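PDB 5K9Z: putative short-chain dehydrogenase/reductase from Burkholderia xenovorans, which probably catalyses the NAD- or NADP-dependent oxidation or reduction of a CH-OH/carbonyl pair, as other short-chain dehydrogenases/reductases do. Local coordinates for residues C[176-190]-C[235-249]. Numbering follows the deposited sequence. Where two conformers were deposited one is given.
Sequences ASELAPRGVRVNAVA and LASDDARHVNAHTLV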
loop_
_atom_site.group_PDB
_atom_site.type_symbol
_atom_site.label_atom_id
_atom_site.label_comp_id
_atom_site.label_asym_id
_atom_site.label_seq_id
_atom_site.Cartn_x
_atom_site.Cartn_y
_atom_site.Cartn_z
ATOM N N ALA C 176 0.574 -18.739 -4.096
ATOM C CA ALA C 176 0.707 -19.169 -2.711
ATOM C C ALA C 176 -0.576 -19.824 -2.219
ATOM O O ALA C 176 -0.528 -20.831 -1.506
ATOM C CB ALA C 176 1.092 -17.986 -1.810
ATOM N N SER C 177 -1.736 -19.291 -2.620
ATOM C CA SER C 177 -2.996 -19.861 -2.140
ATOM C C SER C 177 -3.216 -21.260 -2.684
ATOM O O SER C 177 -3.861 -22.082 -2.014
ATOM C CB SER C 177 -4.177 -18.961 -2.512
ATOM O OG SER C 177 -4.491 -19.050 -3.898
ATOM N N GLU C 178 -2.688 -21.563 -3.883
ATOM C CA GLU C 178 -2.753 -22.944 -4.358
ATOM C C GLU C 178 -1.707 -23.819 -3.686
ATOM O O GLU C 178 -2.017 -24.926 -3.216
ATOM C CB GLU C 178 -2.565 -23.033 -5.884
ATOM C CG GLU C 178 -2.582 -24.528 -6.321
ATOM C CD GLU C 178 -2.412 -24.764 -7.824
ATOM O OE1 GLU C 178 -2.566 -23.818 -8.624
ATOM O OE2 GLU C 178 -2.139 -25.923 -8.196
ATOM N N LEU C 179 -0.466 -23.336 -3.616
ATOM C CA LEU C 179 0.650 -24.228 -3.317
ATOM C C LEU C 179 0.911 -24.423 -1.828
ATOM O O LEU C 179 1.599 -25.380 -1.456
ATOM C CB LEU C 179 1.923 -23.720 -3.992
ATOM C CG LEU C 179 1.872 -23.749 -5.522
ATOM C CD1 LEU C 179 3.069 -23.014 -6.086
ATOM C CD2 LEU C 179 1.781 -25.196 -6.046
ATOM N N ALA C 180 0.391 -23.546 -0.973
ATOM C CA ALA C 180 0.663 -23.660 0.458
ATOM C C ALA C 180 0.298 -25.022 1.036
ATOM O O ALA C 180 1.157 -25.626 1.700
ATOM C CB ALA C 180 -0.038 -22.522 1.204
ATOM N N PRO C 181 -0.896 -25.579 0.822
ATOM C CA PRO C 181 -1.166 -26.923 1.385
ATOM C C PRO C 181 -0.285 -28.013 0.802
ATOM O O PRO C 181 -0.262 -29.119 1.350
ATOM C CB PRO C 181 -2.650 -27.164 1.074
ATOM C CG PRO C 181 -2.988 -26.173 0.004
ATOM C CD PRO C 181 -2.088 -25.001 0.179
ATOM N N ARG C 182 0.404 -27.759 -0.316
ATOM C CA ARG C 182 1.358 -28.710 -0.876
ATOM C C ARG C 182 2.745 -28.574 -0.257
ATOM O O ARG C 182 3.662 -29.287 -0.672
ATOM C CB ARG C 182 1.466 -28.546 -2.404
ATOM C CG ARG C 182 0.132 -28.385 -3.146
ATOM C CD ARG C 182 -0.681 -29.680 -3.219
ATOM N NE ARG C 182 0.017 -30.771 -3.900
ATOM C CZ ARG C 182 -0.026 -30.997 -5.216
ATOM N NH1 ARG C 182 -0.728 -30.204 -6.018
ATOM N NH2 ARG C 182 0.637 -32.023 -5.734
ATOM N N GLY C 183 2.924 -27.674 0.711
ATOM C CA GLY C 183 4.207 -27.479 1.343
ATOM C C GLY C 183 5.151 -26.518 0.644
ATOM O O GLY C 183 6.326 -26.449 1.028
ATOM N N VAL C 184 4.683 -25.763 -0.352
ATOM C CA VAL C 184 5.548 -24.913 -1.170
ATOM C C VAL C 184 5.180 -23.462 -0.901
ATOM O O VAL C 184 4.010 -23.079 -1.026
ATOM C CB VAL C 184 5.417 -25.245 -2.669
ATOM C CG1 VAL C 184 6.321 -24.331 -3.502
ATOM C CG2 VAL C 184 5.762 -26.705 -2.928
ATOM N N ARG C 185 6.180 -22.653 -0.562
ATOM C CA ARG C 185 5.974 -21.244 -0.265
ATOM C C ARG C 185 6.273 -20.394 -1.487
ATOM O O ARG C 185 7.092 -20.768 -2.327
ATOM C CB ARG C 185 6.852 -20.775 0.899
ATOM C CG ARG C 185 6.520 -21.400 2.241
ATOM C CD ARG C 185 7.344 -20.741 3.350
ATOM N NE ARG C 185 8.755 -21.055 3.216
ATOM C CZ ARG C 185 9.709 -20.160 2.990
ATOM N NH1 ARG C 185 9.412 -18.867 2.883
ATOM N NH2 ARG C 185 10.966 -20.563 2.887
ATOM N N VAL C 186 5.563 -19.266 -1.600
ATOM C CA VAL C 186 5.760 -18.305 -2.687
ATOM C C VAL C 186 5.812 -16.907 -2.074
ATOM O O VAL C 186 4.866 -16.492 -1.400
ATOM C CB VAL C 186 4.656 -18.369 -3.757
ATOM C CG1 VAL C 186 5.059 -17.537 -5.009
ATOM C CG2 VAL C 186 4.306 -19.840 -4.145
ATOM N N ASN C 187 6.893 -16.173 -2.339
ATOM C CA ASN C 187 7.097 -14.846 -1.775
ATOM C C ASN C 187 7.740 -13.945 -2.825
ATOM O O ASN C 187 8.152 -14.389 -3.899
ATOM C CB ASN C 187 7.970 -14.883 -0.520
ATOM C CG ASN C 187 7.270 -15.532 0.666
ATOM O OD1 ASN C 187 6.341 -14.964 1.232
ATOM N ND2 ASN C 187 7.730 -16.712 1.051
ATOM N N ALA C 188 7.822 -12.658 -2.498
ATOM C CA ALA C 188 8.450 -11.697 -3.386
ATOM C C ALA C 188 9.282 -10.729 -2.554
ATOM O O ALA C 188 9.044 -10.554 -1.358
ATOM C CB ALA C 188 7.398 -10.949 -4.206
ATOM N N VAL C 189 10.293 -10.128 -3.190
ATOM C CA VAL C 189 11.044 -9.019 -2.613
ATOM C C VAL C 189 10.848 -7.818 -3.523
ATOM O O VAL C 189 10.778 -7.966 -4.751
ATOM C CB VAL C 189 12.548 -9.326 -2.438
ATOM C CG1 VAL C 189 12.755 -10.450 -1.442
ATOM C CG2 VAL C 189 13.211 -9.648 -3.778
ATOM N N ALA C 190 10.749 -6.631 -2.923
ATOM C CA ALA C 190 10.474 -5.410 -3.673
ATOM C C ALA C 190 11.578 -4.403 -3.377
ATOM O O ALA C 190 11.469 -3.602 -2.433
ATOM C CB ALA C 190 9.091 -4.853 -3.335
ATOM N N LEU C 235 14.226 -15.114 3.077
ATOM C CA LEU C 235 12.953 -15.727 2.710
ATOM C C LEU C 235 13.097 -17.210 2.375
ATOM O O LEU C 235 12.150 -17.980 2.590
ATOM C CB LEU C 235 12.305 -14.978 1.544
ATOM C CG LEU C 235 11.718 -13.594 1.839
ATOM C CD1 LEU C 235 11.207 -12.939 0.574
ATOM C CD2 LEU C 235 10.610 -13.674 2.878
ATOM N N ALA C 236 14.254 -17.637 1.851
ATOM C CA ALA C 236 14.442 -19.054 1.536
ATOM C C ALA C 236 14.828 -19.886 2.753
ATOM O O ALA C 236 14.718 -21.120 2.710
ATOM C CB ALA C 236 15.505 -19.237 0.457
ATOM N N SER C 237 15.266 -19.246 3.832
ATOM C CA SER C 237 15.804 -19.964 4.972
ATOM C C SER C 237 14.674 -20.576 5.796
ATOM O O SER C 237 13.507 -20.202 5.674
ATOM C CB SER C 237 16.646 -19.028 5.848
ATOM O OG SER C 237 15.825 -18.106 6.558
ATOM N N ASP C 238 15.033 -21.545 6.636
ATOM C CA ASP C 238 14.035 -22.142 7.513
ATOM C C ASP C 238 13.445 -21.137 8.505
ATOM O O ASP C 238 12.330 -21.362 8.985
ATOM C CB ASP C 238 14.638 -23.327 8.271
ATOM C CG ASP C 238 14.932 -24.516 7.363
ATOM O OD1 ASP C 238 14.291 -24.637 6.294
ATOM O OD2 ASP C 238 15.820 -25.323 7.718
ATOM N N ASP C 239 14.157 -20.043 8.828
ATOM C CA ASP C 239 13.576 -18.997 9.680
ATOM C C ASP C 239 12.269 -18.453 9.112
ATOM O O ASP C 239 11.420 -17.952 9.863
ATOM C CB ASP C 239 14.542 -17.813 9.865
ATOM C CG ASP C 239 15.696 -18.107 10.820
ATOM O OD1 ASP C 239 15.599 -19.055 11.633
ATOM O OD2 ASP C 239 16.699 -17.350 10.762
ATOM N N ALA C 240 12.116 -18.479 7.790
ATOM C CA ALA C 240 10.975 -17.872 7.127
ATOM C C ALA C 240 9.918 -18.893 6.745
ATOM O O ALA C 240 9.105 -18.626 5.855
ATOM C CB ALA C 240 11.439 -17.096 5.888
ATOM N N ARG C 241 9.882 -20.042 7.428
ATOM C CA ARG C 241 9.011 -21.119 6.968
ATOM C C ARG C 241 7.523 -20.796 7.094
ATOM O O ARG C 241 6.714 -21.489 6.480
ATOM C CB ARG C 241 9.359 -22.423 7.689
ATOM C CG ARG C 241 9.198 -22.433 9.197
ATOM C CD ARG C 241 9.936 -23.645 9.776
ATOM N NE ARG C 241 9.749 -23.763 11.215
ATOM C CZ ARG C 241 10.453 -23.097 12.130
ATOM N NH1 ARG C 241 11.406 -22.246 11.759
ATOM N NH2 ARG C 241 10.189 -23.274 13.424
ATOM N N HIS C 242 7.138 -19.756 7.832
ATOM C CA HIS C 242 5.750 -19.301 7.845
ATOM C C HIS C 242 5.570 -17.911 7.249
ATOM O O HIS C 242 4.484 -17.330 7.374
ATOM C CB HIS C 242 5.189 -19.369 9.266
ATOM C CG HIS C 242 4.993 -20.770 9.735
ATOM N ND1 HIS C 242 5.914 -21.427 10.516
ATOM C CD2 HIS C 242 4.029 -21.676 9.447
ATOM C CE1 HIS C 242 5.506 -22.662 10.731
ATOM N NE2 HIS C 242 4.362 -22.838 10.095
ATOM N N VAL C 243 6.600 -17.367 6.595
ATOM C CA VAL C 243 6.449 -16.192 5.747
ATOM C C VAL C 243 6.036 -16.690 4.366
ATOM O O VAL C 243 6.782 -17.427 3.707
ATOM C CB VAL C 243 7.744 -15.362 5.692
ATOM C CG1 VAL C 243 7.564 -14.101 4.802
ATOM C CG2 VAL C 243 8.180 -14.964 7.116
ATOM N N ASN C 244 4.832 -16.315 3.941
ATOM C CA ASN C 244 4.265 -16.834 2.714
ATOM C C ASN C 244 3.403 -15.758 2.074
ATOM O O ASN C 244 2.708 -15.023 2.774
ATOM C CB ASN C 244 3.415 -18.101 2.975
ATOM C CG ASN C 244 3.213 -18.915 1.701
ATOM O OD1 ASN C 244 4.079 -18.904 0.835
ATOM N ND2 ASN C 244 2.075 -19.596 1.575
ATOM N N ALA C 245 3.453 -15.683 0.741
ATOM C CA ALA C 245 2.727 -14.693 -0.050
ATOM C C ALA C 245 3.128 -13.263 0.275
ATOM O O ALA C 245 2.424 -12.322 -0.104
ATOM C CB ALA C 245 1.213 -14.843 0.115
ATOM N N HIS C 246 4.252 -13.073 0.942
ATOM C CA HIS C 246 4.612 -11.754 1.456
ATOM C C HIS C 246 5.454 -11.002 0.438
ATOM O O HIS C 246 6.192 -11.604 -0.346
ATOM C CB HIS C 246 5.390 -11.876 2.770
ATOM C CG HIS C 246 5.768 -10.555 3.384
ATOM N ND1 HIS C 246 4.843 -9.589 3.710
ATOM C CD2 HIS C 246 6.977 -10.046 3.721
ATOM C CE1 HIS C 246 5.462 -8.544 4.234
ATOM N NE2 HIS C 246 6.759 -8.797 4.257
ATOM N N THR C 247 5.346 -9.682 0.458
ATOM C CA THR C 247 6.218 -8.831 -0.353
ATOM C C THR C 247 7.157 -8.113 0.602
ATOM O O THR C 247 6.755 -7.170 1.292
ATOM C CB THR C 247 5.425 -7.853 -1.205
ATOM O OG1 THR C 247 4.592 -8.590 -2.102
ATOM C CG2 THR C 247 6.387 -6.957 -2.039
ATOM N N LEU C 248 8.398 -8.581 0.665
ATOM C CA LEU C 248 9.381 -7.977 1.550
ATOM C C LEU C 248 9.964 -6.753 0.849
ATOM O O LEU C 248 10.688 -6.883 -0.143
ATOM C CB LEU C 248 10.454 -8.997 1.906
ATOM C CG LEU C 248 11.648 -8.547 2.731
ATOM C CD1 LEU C 248 11.203 -7.735 3.922
ATOM C CD2 LEU C 248 12.429 -9.775 3.172
ATOM N N VAL C 249 9.630 -5.564 1.348
ATOM C CA VAL C 249 9.993 -4.302 0.698
ATOM C C VAL C 249 11.324 -3.817 1.262
ATOM O O VAL C 249 11.509 -3.761 2.489
ATOM C CB VAL C 249 8.898 -3.241 0.895
ATOM C CG1 VAL C 249 9.330 -1.887 0.302
ATOM C CG2 VAL C 249 7.559 -3.715 0.318
HETATM O O HOH W 1 2.291 -21.177 -0.971
HETATM O O HOH W 2 13.030 -23.152 3.796
#
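Arg-185 reaches from strand 184-191 to the C-terminal end of helix 225-236, where NH1 and NH2 both grip Leu-235 O end-on, each at 2.9 Å. This oxygen lies in the guanidinium plane, and NH1 also donates to Val-243 O (3.1 Å); Ala-240 O lies over one face, toward the rim, close to NH1 but at too poor an angle to bond. A long cationic side chain with several N-H groups suits this place, where helix-end and loop carbonyls converge and would probably favour the charge. The chain gets there by a bend at chi3 (-68°).

Asn-244 answers from the loop. Its OD1 takes the N-H of Val-186 (2.9 Å) nearly along the C=O axis, replacing a backbone acceptor, while Val-186 O receives Ala-245 N (2.7 Å). Its ND2 donates to a water that also bonds Ala-176 O and Val-184 O.

Asn-187 reaches back from the strand: ND2 shares Val-243 O with Arg-185 NH1 and OD1 accepts from His-246 N (2.8 Å), so one amide meets both a loop carbonyl and a loop N-H.

From Ala-188 on, the strands pair in parallel, Ala-188 O receiving Leu-248 N (2.9 Å). Strand 247-250 is the outermost, within this chain, of the seven-stranded Rossmann-type sheet. Val-189 CG1 fills in against Leu-235 CD1 (3.6 Å) under helix 225-236, while small Ala-188 lies on the side of helix 159-179.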